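Local coordinates for superantigen-like protein SSL8 (Staphylococcus aureus, PDB 3R2T) that is of unknown function but, as a superantigen-like member of the staphylococcal/streptococcal toxin family, is probably secreted, at residues V158-D162 against D163-F167. Sequence-based numbering, arbitrary orientation.
Sequences VKKID and DKDGF
Lys160 and Phe167 form the pair that closes the loop of a beta hairpin, and Lys160 CB lies over one face of the Phe167 ring. Two reciprocal backbone bonds set the pair: Lys160 N donates to Phe167 O (3.1 Å), and Phe167 N to Lys160 O (2.9 Å). In this antiparallel hydrogen-bonded pair both side chains emerge on the same face of the sheet. The Phe167 ring swings back toward strand 156-160 because CG sits between the backbone N and the carbonyl carbon (chi1 56°). That ring face thereby receives Lys160 CB in a CH-pi contact, 4.0 Å from the centroid and 14° off the normal, displaced toward the CE1-CZ rim. Val158 O meets the ring edge in plane, 3.8 Å from CD2, and Val158 CG1 lies alongside CE2. Leu248 of strand 241-248 also touches both Val158 and Phe167, so the ring reaches across strand 156-160 to the strand on the far side of it.

Beyond CB the extended Lys160 chain passes the CE1 rim of the ring with its CD and goes on toward the loop. Its CD passes 3.4 Å from Asp165 O, and NZ ends 3.8 Å from Asp165 OD2, a long salt bridge. Asp162 and Asp165 place nearly parallel carboxylates (9° apart) on this side, although their oxygens do not touch; the ammonium would probably ease their mutual repulsion. At the turn, Asp165 N makes a weak bond to Asp162 O (3.3 Å). On the other face of the sheet, Lys159 forms a long, weak ion pair with Glu245.

The hairpin joins edge strand 167-171 to strand 156-160 in the beta-grasp domain. The chemistry suggests that the two backbone bonds and the CH-pi contact fix the register at the loop's base, while the long salt bridge and weak turn bond probably leave the exposed loop less tightly held.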
loop_
_atom_site.group_PDB
_atom_site.type_symbol
_atom_site.label_atom_id
_atom_site.label_comp_id
_atom_site.label_asym_id
_atom_site.label_seq_id
_atom_site.Cartn_x
_atom_site.Cartn_y
_atom_site.Cartn_z
ATOM N N VAL A 158 -3.895 20.123 -27.194
ATOM C CA VAL A 158 -5.027 19.990 -26.273
ATOM C C VAL A 158 -6.272 20.441 -27.023
ATOM O O VAL A 158 -6.292 21.559 -27.555
ATOM C CB VAL A 158 -4.826 20.831 -25.025
ATOM C CG1 VAL A 158 -6.023 20.686 -24.046
ATOM C CG2 VAL A 158 -3.513 20.437 -24.361
ATOM N N LYS A 159 -7.292 19.572 -27.047
ATOM C CA LYS A 159 -8.526 19.834 -27.761
ATOM C C LYS A 159 -9.827 19.480 -27.046
ATOM O O LYS A 159 -9.872 18.666 -26.120
ATOM C CB LYS A 159 -8.566 19.052 -29.061
ATOM C CG LYS A 159 -7.408 19.242 -29.948
ATOM C CD LYS A 159 -7.722 18.684 -31.337
ATOM C CE LYS A 159 -8.123 17.227 -31.308
ATOM N NZ LYS A 159 -8.472 16.763 -32.672
ATOM N N LYS A 160 -10.869 20.141 -27.531
ATOM C CA LYS A 160 -12.246 19.961 -27.125
ATOM C C LYS A 160 -13.000 20.202 -28.425
ATOM O O LYS A 160 -12.879 21.275 -29.024
ATOM C CB LYS A 160 -12.646 20.963 -26.053
ATOM C CG LYS A 160 -14.053 20.782 -25.561
ATOM C CD LYS A 160 -14.336 21.732 -24.428
ATOM C CE LYS A 160 -15.776 21.627 -23.947
ATOM N NZ LYS A 160 -16.045 22.662 -22.915
ATOM N N ILE A 161 -13.755 19.202 -28.871
ATOM C CA ILE A 161 -14.507 19.308 -30.125
ATOM C C ILE A 161 -15.984 19.500 -29.867
ATOM O O ILE A 161 -16.799 18.688 -30.293
ATOM C CB ILE A 161 -14.377 18.042 -30.969
ATOM C CG1 ILE A 161 -15.187 16.915 -30.327
ATOM C CG2 ILE A 161 -12.906 17.676 -31.158
ATOM C CD1 ILE A 161 -15.232 15.646 -31.141
ATOM N N ASP A 162 -16.327 20.575 -29.173
ATOM C CA ASP A 162 -17.710 20.871 -28.861
ATOM C C ASP A 162 -18.160 21.958 -29.852
ATOM O O ASP A 162 -17.434 22.922 -30.094
ATOM C CB ASP A 162 -17.805 21.337 -27.412
ATOM C CG ASP A 162 -19.215 21.326 -26.887
ATOM O OD1 ASP A 162 -20.129 20.898 -27.617
ATOM O OD2 ASP A 162 -19.408 21.740 -25.726
ATOM N N ASP A 163 -19.354 21.795 -30.422
ATOM C CA ASP A 163 -19.885 22.721 -31.438
ATOM C C ASP A 163 -19.465 24.203 -31.300
ATOM O O ASP A 163 -18.633 24.683 -32.078
ATOM C CB ASP A 163 -21.411 22.606 -31.508
ATOM C CG ASP A 163 -22.019 23.459 -32.624
ATOM O OD1 ASP A 163 -23.230 23.755 -32.545
ATOM O OD2 ASP A 163 -21.290 23.846 -33.566
ATOM N N LYS A 164 -20.030 24.921 -30.326
ATOM C CA LYS A 164 -19.703 26.352 -30.126
ATOM C C LYS A 164 -18.871 26.646 -28.874
ATOM O O LYS A 164 -18.783 27.801 -28.433
ATOM C CB LYS A 164 -20.977 27.208 -30.130
ATOM C CG LYS A 164 -21.637 27.325 -31.511
ATOM C CD LYS A 164 -22.887 28.198 -31.487
ATOM C CE LYS A 164 -23.507 28.314 -32.872
ATOM N NZ LYS A 164 -24.769 29.094 -32.872
ATOM N N ASP A 165 -18.275 25.609 -28.293
ATOM C CA ASP A 165 -17.408 25.792 -27.126
ATOM C C ASP A 165 -16.225 24.842 -27.230
ATOM O O ASP A 165 -15.895 24.135 -26.281
ATOM C CB ASP A 165 -18.162 25.583 -25.806
ATOM C CG ASP A 165 -17.300 25.928 -24.577
ATOM O OD1 ASP A 165 -17.859 26.108 -23.470
ATOM O OD2 ASP A 165 -16.059 26.043 -24.723
ATOM N N GLY A 166 -15.589 24.831 -28.395
ATOM C CA GLY A 166 -14.450 23.963 -28.628
ATOM C C GLY A 166 -13.173 24.736 -28.841
ATOM O O GLY A 166 -13.177 25.952 -28.869
ATOM N N PHE A 167 -12.069 24.013 -28.973
ATOM C CA PHE A 167 -10.775 24.623 -29.199
ATOM C C PHE A 167 -9.713 23.609 -29.559
ATOM O O PHE A 167 -9.868 22.418 -29.350
ATOM C CB PHE A 167 -10.298 25.449 -27.986
ATOM C CG PHE A 167 -10.229 24.680 -26.682
ATOM C CD1 PHE A 167 -11.175 24.897 -25.684
ATOM C CD2 PHE A 167 -9.219 23.760 -26.446
ATOM C CE1 PHE A 167 -11.117 24.212 -24.472
ATOM C CE2 PHE A 167 -9.155 23.059 -25.241
ATOM C CZ PHE A 167 -10.113 23.287 -24.252
#